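Local coordinates for transaminase (Bacillus megaterium, PDB 5G0A), which catalyses the S-selective transfer of amino groups between amines and carbonyl compounds, using pyridoxal-5'-phosphate as its cofactor, as a class-III omega-transaminase, at residues Arg138-His149 / Glu229-Gln240; Leu190-Phe198 / Gln240-Tyr251. One frame throughout, in Å; residues are numbered along the deposited sequence.

Contact 1: residues Arg138-His149 / Glu229-Gln240; sequences RPLVVTREHDYH and EQVAAVITEVSQ. With PLP (pyridoxal-5'-phosphate), chain K.
Asp147 and Gln240 meet with carboxylate and amide almost perpendicular, their planes 79° apart: Gln240 NE2 gives one hydrogen to the anti lone pair of Asp147 OD1 at 2.7 Å and another to Glu145 O. Asp147 OD2 takes two donors from opposite faces of the carboxylate. Arg144 NE comes in on the syn side at 2.8 Å, in line with its own guanidinium plane, and forms a salt bridge; His149 NE2, 2.7 Å from Asp147 OD2, arrives from above the plane, on the other face. The Arg144 chain bends at chi2 (89°) and chi3 (47°), which folds the guanidinium over Thr236, with Thr236 CB over its centre; the amide nitrogen of Gln240 lies over the other face. Ile235 puts CD1 squarely over the His149 ring, a CH-pi contact 3.9 Å from the centroid. Tyr148 N binds Glu237 OE2 at 2.9 Å, and water 2 links that oxygen to His146 O. Beyond this cluster, 140-144 and 231-236 are neighbouring parallel strands of the central, mostly parallel sheet of the PLP-dependent class-III aminotransferase fold, with a beta bulge at Ala232, the extra residue between the Leu140-Val231 and Val141-Ala233 pairs. At the far end the extended Arg138 chain carries NH1 to Val231 O, 3.0 Å away in the guanidinium plane, and to Gly263 O. An alanine in place of Asp147 would probably leave the Arg144 charge without its mate and the His149 ring and Gln240 amide freer to turn. Tyr148 meets the cofactor ring with its edge, CE2 lying 3.8 Å from PLP C4. With Arg144 and His149 both donating to it, Asp147 is likely to be held as a carboxylate, a charge behind His149 that probably steadies its imidazole, whose ND1 in turn holds Asp269 of the cofactor pocket.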
loop_
_atom_site.group_PDB
_atom_site.type_symbol
_atom_site.label_atom_id
_atom_site.label_comp_id
_atom_site.label_asym_id
_atom_site.label_seq_id
_atom_site.Cartn_x
_atom_site.Cartn_y
_atom_site.Cartn_z
ATOM N N ARG B 138 7.824 -12.338 -7.356
ATOM C CA ARG B 138 6.465 -11.837 -7.629
ATOM C C ARG B 138 5.795 -11.432 -6.319
ATOM O O ARG B 138 6.048 -12.069 -5.288
ATOM C CB ARG B 138 5.582 -12.914 -8.268
ATOM C CG ARG B 138 6.083 -13.446 -9.607
ATOM C CD ARG B 138 5.155 -14.565 -10.028
ATOM N NE ARG B 138 5.751 -15.324 -11.133
ATOM C CZ ARG B 138 5.328 -16.542 -11.486
ATOM N NH1 ARG B 138 4.337 -17.119 -10.813
ATOM N NH2 ARG B 138 5.933 -17.183 -12.501
ATOM N N PRO B 139 4.917 -10.412 -6.360
ATOM C CA PRO B 139 4.355 -9.867 -5.104
ATOM C C PRO B 139 3.051 -10.474 -4.592
ATOM O O PRO B 139 2.840 -10.512 -3.382
ATOM C CB PRO B 139 4.086 -8.395 -5.459
ATOM C CG PRO B 139 3.775 -8.430 -6.936
ATOM C CD PRO B 139 4.749 -9.464 -7.490
ATOM N N LEU B 140 2.138 -10.870 -5.470
ATOM C CA LEU B 140 0.798 -11.173 -5.015
ATOM C C LEU B 140 0.668 -12.574 -4.426
ATOM O O LEU B 140 1.228 -13.542 -4.941
ATOM C CB LEU B 140 -0.214 -10.990 -6.146
ATOM C CG LEU B 140 -0.406 -9.564 -6.678
ATOM C CD1 LEU B 140 -1.503 -9.573 -7.728
ATOM C CD2 LEU B 140 -0.789 -8.609 -5.548
ATOM N N VAL B 141 -0.066 -12.666 -3.323
ATOM C CA VAL B 141 -0.406 -13.980 -2.781
ATOM C C VAL B 141 -1.935 -14.060 -2.709
ATOM O O VAL B 141 -2.621 -13.087 -2.322
ATOM C CB VAL B 141 0.226 -14.219 -1.378
ATOM C CG1 VAL B 141 -0.322 -15.515 -0.768
ATOM C CG2 VAL B 141 1.768 -14.256 -1.466
ATOM N N VAL B 142 -2.464 -15.214 -3.089
ATOM C CA VAL B 142 -3.903 -15.467 -3.087
ATOM C C VAL B 142 -4.245 -16.303 -1.864
ATOM O O VAL B 142 -3.662 -17.386 -1.652
ATOM C CB VAL B 142 -4.315 -16.243 -4.361
ATOM C CG1 VAL B 142 -5.808 -16.549 -4.336
ATOM C CG2 VAL B 142 -3.932 -15.450 -5.597
ATOM N N THR B 143 -5.187 -15.782 -1.079
ATOM C CA THR B 143 -5.756 -16.503 0.055
ATOM C C THR B 143 -7.260 -16.736 -0.190
ATOM O O THR B 143 -7.767 -16.461 -1.296
ATOM C CB THR B 143 -5.524 -15.697 1.340
ATOM O OG1 THR B 143 -5.784 -16.531 2.478
ATOM C CG2 THR B 143 -6.423 -14.422 1.358
ATOM N N ARG B 144 -7.971 -17.279 0.797
ATOM C CA ARG B 144 -9.420 -17.497 0.656
ATOM C C ARG B 144 -10.194 -16.822 1.774
ATOM O O ARG B 144 -9.713 -16.727 2.900
ATOM C CB ARG B 144 -9.788 -19.000 0.632
ATOM C CG ARG B 144 -9.208 -19.788 -0.552
ATOM C CD ARG B 144 -7.817 -20.368 -0.254
ATOM N NE ARG B 144 -7.795 -21.030 1.062
ATOM C CZ ARG B 144 -8.317 -22.229 1.321
ATOM N NH1 ARG B 144 -8.897 -22.946 0.348
ATOM N NH2 ARG B 144 -8.276 -22.718 2.562
ATOM N N GLU B 145 -11.420 -16.409 1.464
ATOM C CA GLU B 145 -12.385 -15.989 2.480
ATOM C C GLU B 145 -12.404 -17.012 3.627
ATOM O O GLU B 145 -12.432 -18.212 3.373
ATOM C CB GLU B 145 -13.801 -15.856 1.879
ATOM C CG GLU B 145 -14.750 -15.158 2.853
ATOM C CD GLU B 145 -16.229 -15.207 2.491
ATOM O OE1 GLU B 145 -16.651 -16.071 1.693
ATOM O OE2 GLU B 145 -16.977 -14.361 3.027
ATOM N N HIS B 146 -12.387 -16.500 4.857
ATOM C CA HIS B 146 -12.406 -17.266 6.112
ATOM C C HIS B 146 -11.115 -17.998 6.483
ATOM O O HIS B 146 -11.095 -18.696 7.511
ATOM C CB HIS B 146 -13.585 -18.256 6.189
ATOM C CG HIS B 146 -14.910 -17.664 5.814
ATOM N ND1 HIS B 146 -15.332 -16.431 6.259
ATOM C CD2 HIS B 146 -15.916 -18.155 5.053
ATOM C CE1 HIS B 146 -16.544 -16.184 5.782
ATOM N NE2 HIS B 146 -16.918 -17.213 5.049
ATOM N N ASP B 147 -10.045 -17.835 5.703
ATOM C CA ASP B 147 -8.769 -18.447 6.082
ATOM C C ASP B 147 -8.223 -17.728 7.305
ATOM O O ASP B 147 -8.357 -16.511 7.430
ATOM C CB ASP B 147 -7.709 -18.334 4.977
ATOM C CG ASP B 147 -7.725 -19.495 4.009
ATOM O OD1 ASP B 147 -8.693 -20.281 4.008
ATOM O OD2 ASP B 147 -6.725 -19.651 3.271
ATOM N N TYR B 148 -7.583 -18.506 8.169
ATOM C CA TYR B 148 -6.767 -17.972 9.263
ATOM C C TYR B 148 -5.341 -18.479 9.072
ATOM O O TYR B 148 -5.119 -19.695 8.966
ATOM C CB TYR B 148 -7.327 -18.387 10.629
ATOM C CG TYR B 148 -6.522 -17.736 11.750
ATOM C CD1 TYR B 148 -6.742 -16.391 12.081
ATOM C CD2 TYR B 148 -5.503 -18.428 12.410
ATOM C CE1 TYR B 148 -5.978 -15.751 13.051
ATOM C CE2 TYR B 148 -4.740 -17.801 13.416
ATOM C CZ TYR B 148 -4.987 -16.460 13.716
ATOM O OH TYR B 148 -4.255 -15.801 14.685
ATOM N N HIS B 149 -4.384 -17.552 8.990
ATOM C CA HIS B 149 -2.997 -17.911 8.802
ATOM C C HIS B 149 -2.101 -17.244 9.844
ATOM O O HIS B 149 -0.889 -17.239 9.697
ATOM C CB HIS B 149 -2.518 -17.585 7.362
ATOM C CG HIS B 149 -3.219 -18.392 6.312
ATOM N ND1 HIS B 149 -3.068 -19.761 6.212
ATOM C CD2 HIS B 149 -4.078 -18.032 5.323
ATOM C CE1 HIS B 149 -3.823 -20.211 5.219
ATOM N NE2 HIS B 149 -4.437 -19.180 4.658
ATOM N N GLU B 229 1.848 -13.753 -13.964
ATOM C CA GLU B 229 3.237 -13.347 -13.831
ATOM C C GLU B 229 3.519 -12.466 -12.592
ATOM O O GLU B 229 4.667 -12.194 -12.276
ATOM C CB GLU B 229 3.769 -12.684 -15.130
ATOM C CG GLU B 229 3.330 -11.234 -15.408
ATOM C CD GLU B 229 1.869 -11.041 -15.764
ATOM O OE1 GLU B 229 1.117 -12.006 -16.005
ATOM O OE2 GLU B 229 1.449 -9.865 -15.808
ATOM N N GLN B 230 2.487 -11.995 -11.904
ATOM C CA GLN B 230 2.789 -11.303 -10.649
ATOM C C GLN B 230 2.207 -11.987 -9.419
ATOM O O GLN B 230 2.207 -11.406 -8.338
ATOM C CB GLN B 230 2.431 -9.820 -10.696
ATOM C CG GLN B 230 0.952 -9.514 -10.666
ATOM C CD GLN B 230 0.708 -8.037 -10.369
ATOM O OE1 GLN B 230 1.631 -7.309 -9.967
ATOM N NE2 GLN B 230 -0.522 -7.595 -10.549
ATOM N N VAL B 231 1.718 -13.214 -9.597
ATOM C CA VAL B 231 1.165 -13.997 -8.485
ATOM C C VAL B 231 2.212 -15.044 -8.047
ATOM O O VAL B 231 2.505 -15.980 -8.769
ATOM C CB VAL B 231 -0.195 -14.671 -8.817
ATOM C CG1 VAL B 231 -0.682 -15.529 -7.643
ATOM C CG2 VAL B 231 -1.261 -13.618 -9.146
ATOM N N ALA B 232 2.767 -14.863 -6.855
ATOM C CA ALA B 232 3.728 -15.823 -6.282
ATOM C C ALA B 232 3.134 -17.180 -5.924
ATOM O O ALA B 232 3.762 -18.199 -6.175
ATOM C CB ALA B 232 4.407 -15.228 -5.029
ATOM N N ALA B 233 1.967 -17.169 -5.277
ATOM C CA ALA B 233 1.452 -18.330 -4.557
ATOM C C ALA B 233 -0.027 -18.198 -4.240
ATOM O O ALA B 233 -0.576 -17.087 -4.142
ATOM C CB ALA B 233 2.253 -18.544 -3.256
ATOM N N VAL B 234 -0.660 -19.353 -4.071
ATOM C CA VAL B 234 -1.944 -19.463 -3.421
ATOM C C VAL B 234 -1.642 -20.138 -2.086
ATOM O O VAL B 234 -0.931 -21.147 -2.049
ATOM C CB VAL B 234 -2.903 -20.371 -4.230
ATOM C CG1 VAL B 234 -4.221 -20.514 -3.482
ATOM C CG2 VAL B 234 -3.171 -19.761 -5.612
ATOM N N ILE B 235 -2.153 -19.569 -1.003
ATOM C CA ILE B 235 -2.036 -20.190 0.322
ATOM C C ILE B 235 -3.386 -20.743 0.752
ATOM O O ILE B 235 -4.395 -20.077 0.593
ATOM C CB ILE B 235 -1.452 -19.208 1.372
ATOM C CG1 ILE B 235 -1.166 -19.963 2.680
ATOM C CG2 ILE B 235 -2.333 -17.945 1.563
ATOM C CD1 ILE B 235 -0.324 -19.162 3.658
ATOM N N THR B 236 -3.394 -21.957 1.318
ATOM C CA THR B 236 -4.627 -22.629 1.703
ATOM C C THR B 236 -4.491 -23.256 3.092
ATOM O O THR B 236 -3.393 -23.322 3.642
ATOM C CB THR B 236 -4.983 -23.791 0.737
ATOM O OG1 THR B 236 -3.939 -24.775 0.765
ATOM C CG2 THR B 236 -5.191 -23.276 -0.704
ATOM N N GLU B 237 -5.621 -23.703 3.644
ATOM C CA GLU B 237 -5.662 -24.659 4.762
ATOM C C GLU B 237 -6.548 -25.757 4.208
ATOM O O GLU B 237 -7.594 -25.451 3.614
ATOM C CB GLU B 237 -6.401 -24.093 5.977
ATOM C CG GLU B 237 -5.924 -22.781 6.566
ATOM C CD GLU B 237 -6.887 -22.286 7.634
ATOM O OE1 GLU B 237 -6.939 -22.912 8.726
ATOM O OE2 GLU B 237 -7.631 -21.312 7.375
ATOM N N VAL B 238 -6.184 -27.020 4.385
ATOM C CA VAL B 238 -7.030 -28.074 3.778
ATOM C C VAL B 238 -8.353 -28.171 4.518
ATOM O O VAL B 238 -9.375 -28.553 3.949
ATOM C CB VAL B 238 -6.372 -29.462 3.695
ATOM C CG1 VAL B 238 -5.106 -29.427 2.854
ATOM C CG2 VAL B 238 -6.161 -30.076 5.083
ATOM N N SER B 239 -8.324 -27.858 5.801
ATOM C CA SER B 239 -9.533 -27.716 6.569
ATOM C C SER B 239 -9.359 -26.400 7.282
ATOM O O SER B 239 -8.392 -26.231 8.039
ATOM C CB SER B 239 -9.658 -28.869 7.572
ATOM O OG SER B 239 -10.792 -28.709 8.397
ATOM N N GLN B 240 -10.256 -25.450 7.023
ATOM C CA GLN B 240 -10.156 -24.144 7.680
ATOM C C GLN B 240 -10.339 -24.364 9.171
ATOM O O GLN B 240 -11.378 -24.874 9.600
ATOM C CB GLN B 240 -11.159 -23.144 7.086
ATOM C CG GLN B 240 -10.707 -22.633 5.715
ATOM C CD GLN B 240 -11.770 -21.829 4.986
ATOM O OE1 GLN B 240 -12.955 -22.203 4.960
ATOM N NE2 GLN B 240 -11.348 -20.727 4.359
HETATM N N1 PLP K . -2.083 -20.887 10.679
HETATM C C2 PLP K . -3.106 -21.672 11.091
HETATM C C2A PLP K . -3.878 -22.496 10.083
HETATM C C3 PLP K . -3.414 -21.786 12.536
HETATM O O3 PLP K . -4.388 -22.584 12.997
HETATM C C4 PLP K . -2.620 -20.996 13.490
HETATM C C4A PLP K . -2.879 -21.118 14.992
HETATM C C5 PLP K . -1.563 -20.143 12.894
HETATM C C6 PLP K . -1.372 -20.117 11.520
HETATM C C5A PLP K . -0.704 -19.219 13.744
HETATM O O4P PLP K . 0.072 -19.893 14.711
HETATM P P PLP K . 0.539 -19.048 16.010
HETATM O O1P PLP K . 1.473 -20.042 16.645
HETATM O O2P PLP K . 1.205 -17.756 15.567
HETATM O O3P PLP K . -0.715 -18.802 16.806
HETATM O O HOH W 1 7.301 -13.849 -12.970
HETATM O O HOH W 2 -9.768 -20.616 9.022
#

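Contact 2: residues Leu190-Phe198 / Gln240-Tyr251; sequences LMAPSPNMF and QGAGSAMPPYEY
Pro195 sets its CG over the middle of the Tyr251 ring, 3.7 Å from the centroid and only 8° off the ring normal, a well-centred CH-pi contact. The neighbouring CB of Pro195 touches CB of Pro247 at 3.8 Å, and Pro195 O rests 3.7 Å from Pro248 CD, which makes this a cluster of three prolines and one aromatic face. With CG anti to the backbone N (chi1 180°), the Tyr251 ring extends from the start of helix 251-262 and turns a face to Pro195. Asn196 follows, its side-chain amide beside Met246 O and sliding past Pro248 in the opposite direction.

Water 3 stands at the edge of the Tyr251 ring, in its plane, 2.6 Å from Tyr251 OH, and donates to Pro193 O at 2.9 Å. The same hydroxyl is bonded to Arg144 NH1, which ties the ring to strand 140-144 as well. Backbone turns set the partners: a type I turn from Ser194 to Met197 presents Pro195 and Asn196, and another from Pro248 to Tyr251 delivers the tyrosine. Between Gly241 and Ser244 a third type I turn reverses the chain, and Ala245 N bonds back to Gln240 O at 3.1 Å. The Gln240 amide, whose NE2 is held by Asp147 and Glu145, sits loosely beside Ser194 and Pro195, its OE1 4.3 Å from Pro195 CD.

The contact connects loops that follow two strands of the central class-III aminotransferase sheet: strand 189-192, bonded through its backbone to strand 140-144, leads into the Pro193-Asn196 loop, while the 240-251 loop joins strand 231-236 to helix 251-262. Helix 214-226 touches both segments, Ala192 meeting Thr219 and Tyr251 meeting Ser215, and Tyr218 of a second subunit packs on Pro193.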
loop_
_atom_site.group_PDB
_atom_site.type_symbol
_atom_site.label_atom_id
_atom_site.label_comp_id
_atom_site.label_asym_id
_atom_site.label_seq_id
_atom_site.Cartn_x
_atom_site.Cartn_y
_atom_site.Cartn_z
ATOM N N LEU B 190 -4.779 -11.111 -2.709
ATOM C CA LEU B 190 -6.101 -11.245 -3.281
ATOM C C LEU B 190 -6.897 -12.267 -2.494
ATOM O O LEU B 190 -6.382 -13.345 -2.166
ATOM C CB LEU B 190 -5.988 -11.714 -4.729
ATOM C CG LEU B 190 -5.134 -10.906 -5.680
ATOM C CD1 LEU B 190 -5.169 -11.595 -7.039
ATOM C CD2 LEU B 190 -5.623 -9.458 -5.761
ATOM N N MET B 191 -8.156 -11.951 -2.210
ATOM C CA MET B 191 -9.037 -12.896 -1.514
ATOM C C MET B 191 -9.917 -13.668 -2.498
ATOM O O MET B 191 -10.835 -13.100 -3.098
ATOM C CB MET B 191 -9.917 -12.195 -0.453
ATOM C CG MET B 191 -10.879 -13.163 0.227
ATOM S SD MET B 191 -11.929 -12.388 1.464
ATOM C CE MET B 191 -13.276 -11.789 0.435
ATOM N N ALA B 192 -9.642 -14.963 -2.632
ATOM C CA ALA B 192 -10.434 -15.873 -3.484
ATOM C C ALA B 192 -11.569 -16.483 -2.706
ATOM O O ALA B 192 -11.616 -16.375 -1.472
ATOM C CB ALA B 192 -9.530 -16.970 -4.055
ATOM N N PRO B 193 -12.512 -17.133 -3.414
ATOM C CA PRO B 193 -13.649 -17.696 -2.668
ATOM C C PRO B 193 -13.251 -18.843 -1.739
ATOM O O PRO B 193 -12.287 -19.560 -1.994
ATOM C CB PRO B 193 -14.608 -18.200 -3.759
ATOM C CG PRO B 193 -13.912 -18.019 -5.070
ATOM C CD PRO B 193 -12.708 -17.153 -4.879
ATOM N N SER B 194 -13.982 -18.996 -0.651
ATOM C CA SER B 194 -13.793 -20.168 0.181
ATOM C C SER B 194 -14.210 -21.418 -0.624
ATOM O O SER B 194 -15.043 -21.323 -1.544
ATOM C CB SER B 194 -14.621 -20.033 1.457
ATOM O OG SER B 194 -15.994 -20.065 1.173
ATOM N N PRO B 195 -13.648 -22.586 -0.281
ATOM C CA PRO B 195 -14.051 -23.819 -0.963
ATOM C C PRO B 195 -15.542 -24.143 -0.861
ATOM O O PRO B 195 -16.060 -24.879 -1.698
ATOM C CB PRO B 195 -13.257 -24.900 -0.218
ATOM C CG PRO B 195 -12.070 -24.192 0.306
ATOM C CD PRO B 195 -12.576 -22.834 0.708
ATOM N N ASN B 196 -16.217 -23.614 0.156
ATOM C CA ASN B 196 -17.621 -23.937 0.425
ATOM C C ASN B 196 -18.610 -22.875 -0.053
ATOM O O ASN B 196 -19.792 -22.925 0.292
ATOM C CB ASN B 196 -17.835 -24.177 1.925
ATOM C CG ASN B 196 -17.443 -25.581 2.366
ATOM O OD1 ASN B 196 -17.101 -26.442 1.548
ATOM N ND2 ASN B 196 -17.507 -25.821 3.670
ATOM N N MET B 197 -18.124 -21.917 -0.835
ATOM C CA MET B 197 -18.882 -20.695 -1.117
ATOM C C MET B 197 -20.091 -20.892 -2.033
ATOM O O MET B 197 -21.128 -20.251 -1.832
ATOM C CB MET B 197 -17.954 -19.615 -1.688
ATOM C CG MET B 197 -18.479 -18.199 -1.523
ATOM S SD MET B 197 -17.163 -16.967 -1.523
ATOM C CE MET B 197 -18.119 -15.470 -1.262
ATOM N N PHE B 198 -19.957 -21.762 -3.032
ATOM C CA PHE B 198 -21.038 -22.005 -3.990
ATOM C C PHE B 198 -21.688 -23.378 -3.812
ATOM O O PHE B 198 -21.227 -24.366 -4.385
ATOM C CB PHE B 198 -20.517 -21.850 -5.416
ATOM C CG PHE B 198 -19.774 -20.562 -5.641
ATOM C CD1 PHE B 198 -20.454 -19.346 -5.657
ATOM C CD2 PHE B 198 -18.389 -20.561 -5.798
ATOM C CE1 PHE B 198 -19.768 -18.155 -5.850
ATOM C CE2 PHE B 198 -17.696 -19.375 -5.994
ATOM C CZ PHE B 198 -18.387 -18.174 -6.025
ATOM N N GLN B 240 -10.256 -25.450 7.023
ATOM C CA GLN B 240 -10.156 -24.144 7.680
ATOM C C GLN B 240 -10.339 -24.364 9.171
ATOM O O GLN B 240 -11.378 -24.874 9.600
ATOM C CB GLN B 240 -11.159 -23.144 7.086
ATOM C CG GLN B 240 -10.707 -22.633 5.715
ATOM C CD GLN B 240 -11.770 -21.829 4.986
ATOM O OE1 GLN B 240 -12.955 -22.203 4.960
ATOM N NE2 GLN B 240 -11.348 -20.727 4.359
ATOM N N GLY B 241 -9.301 -24.022 9.940
ATOM C CA GLY B 241 -9.224 -24.339 11.368
ATOM C C GLY B 241 -10.125 -23.436 12.173
ATOM O O GLY B 241 -11.246 -23.817 12.523
ATOM N N ALA B 242 -9.653 -22.227 12.456
ATOM C CA ALA B 242 -10.496 -21.216 13.096
ATOM C C ALA B 242 -11.759 -20.959 12.266
ATOM O O ALA B 242 -12.860 -20.785 12.819
ATOM C CB ALA B 242 -9.715 -19.922 13.306
ATOM N N GLY B 243 -11.605 -20.966 10.940
ATOM C CA GLY B 243 -12.739 -20.737 10.021
ATOM C C GLY B 243 -13.746 -21.880 9.998
ATOM O O GLY B 243 -14.872 -21.719 9.497
ATOM N N SER B 244 -13.324 -23.040 10.508
ATOM C CA SER B 244 -14.233 -24.166 10.828
ATOM C C SER B 244 -15.003 -24.710 9.629
ATOM O O SER B 244 -16.238 -24.643 9.591
ATOM C CB SER B 244 -15.215 -23.775 11.944
ATOM O OG SER B 244 -14.523 -23.365 13.104
ATOM N N ALA B 245 -14.268 -25.252 8.659
ATOM C CA ALA B 245 -14.860 -25.721 7.408
ATOM C C ALA B 245 -14.041 -26.841 6.785
ATOM O O ALA B 245 -12.826 -26.931 6.985
ATOM C CB ALA B 245 -15.036 -24.567 6.430
ATOM N N MET B 246 -14.731 -27.707 6.050
ATOM C CA MET B 246 -14.124 -28.840 5.372
ATOM C C MET B 246 -14.435 -28.692 3.888
ATOM O O MET B 246 -15.583 -28.437 3.526
ATOM C CB MET B 246 -14.725 -30.153 5.881
ATOM C CG MET B 246 -14.223 -30.597 7.246
ATOM S SD MET B 246 -12.512 -31.155 7.176
ATOM C CE MET B 246 -12.648 -32.693 6.251
ATOM N N PRO B 247 -13.423 -28.845 3.025
ATOM C CA PRO B 247 -13.688 -28.629 1.607
ATOM C C PRO B 247 -14.294 -29.868 0.940
ATOM O O PRO B 247 -14.167 -30.972 1.470
ATOM C CB PRO B 247 -12.294 -28.371 1.044
ATOM C CG PRO B 247 -11.386 -29.184 1.906
ATOM C CD PRO B 247 -12.035 -29.287 3.266
ATOM N N PRO B 248 -14.942 -29.686 -0.228
ATOM C CA PRO B 248 -15.284 -30.839 -1.050
ATOM C C PRO B 248 -13.996 -31.534 -1.447
ATOM O O PRO B 248 -12.998 -30.861 -1.744
ATOM C CB PRO B 248 -15.940 -30.209 -2.281
ATOM C CG PRO B 248 -15.392 -28.818 -2.340
ATOM C CD PRO B 248 -15.256 -28.410 -0.901
ATOM N N TYR B 249 -14.002 -32.862 -1.433
ATOM C CA TYR B 249 -12.795 -33.631 -1.707
ATOM C C TYR B 249 -11.972 -33.076 -2.863
ATOM O O TYR B 249 -10.751 -33.143 -2.842
ATOM C CB TYR B 249 -13.123 -35.107 -2.002
ATOM C CG TYR B 249 -11.871 -35.873 -2.340
ATOM C CD1 TYR B 249 -11.024 -36.319 -1.329
ATOM C CD2 TYR B 249 -11.494 -36.095 -3.670
ATOM C CE1 TYR B 249 -9.856 -36.995 -1.624
ATOM C CE2 TYR B 249 -10.317 -36.765 -3.976
ATOM C CZ TYR B 249 -9.507 -37.211 -2.946
ATOM O OH TYR B 249 -8.337 -37.880 -3.220
ATOM N N GLU B 250 -12.649 -32.562 -3.889
ATOM C CA GLU B 250 -11.995 -32.207 -5.132
ATOM C C GLU B 250 -11.237 -30.879 -5.119
ATOM O O GLU B 250 -10.411 -30.631 -5.996
ATOM C CB GLU B 250 -13.011 -32.163 -6.264
ATOM C CG GLU B 250 -12.604 -33.029 -7.436
ATOM C CD GLU B 250 -12.272 -34.444 -7.006
ATOM O OE1 GLU B 250 -13.159 -35.105 -6.437
ATOM O OE2 GLU B 250 -11.118 -34.889 -7.224
ATOM N N TYR B 251 -11.559 -30.025 -4.162
ATOM C CA TYR B 251 -10.963 -28.675 -4.108
ATOM C C TYR B 251 -9.424 -28.669 -4.120
ATOM O O TYR B 251 -8.806 -28.014 -4.977
ATOM C CB TYR B 251 -11.524 -27.891 -2.911
ATOM C CG TYR B 251 -10.925 -26.505 -2.823
ATOM C CD1 TYR B 251 -11.466 -25.440 -3.556
ATOM C CD2 TYR B 251 -9.779 -26.278 -2.047
ATOM C CE1 TYR B 251 -10.898 -24.162 -3.502
ATOM C CE2 TYR B 251 -9.205 -25.009 -1.976
ATOM C CZ TYR B 251 -9.762 -23.964 -2.695
ATOM O OH TYR B 251 -9.183 -22.724 -2.615
HETATM O O HOH W 3 -10.397 -20.792 -3.781
#

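In the fold
Gln240 belongs to both contacts, closing the polar cluster of contact 1 and opening the loop of contact 2; the centres of the two contacts lie about 12 Å apart. Strand 140-144 is flanked by 231-236 on one side and by 189-192 on the other, where Thr143 N lies 2.9 Å from Leu190 O and Thr143 O 2.7 Å from Ala192 N. Contact 1 lies in the central sheet, and contact 2 joins the loops that follow strands 189-192 and 231-236. Contact 1 supplies Tyr148, His149 and Glu237 to the cofactor pocket, with Glu237 OE1 3.4 Å from PLP C2A; in contact 2 the side chain of the shared Gln240 stops about 8 Å from the cofactor.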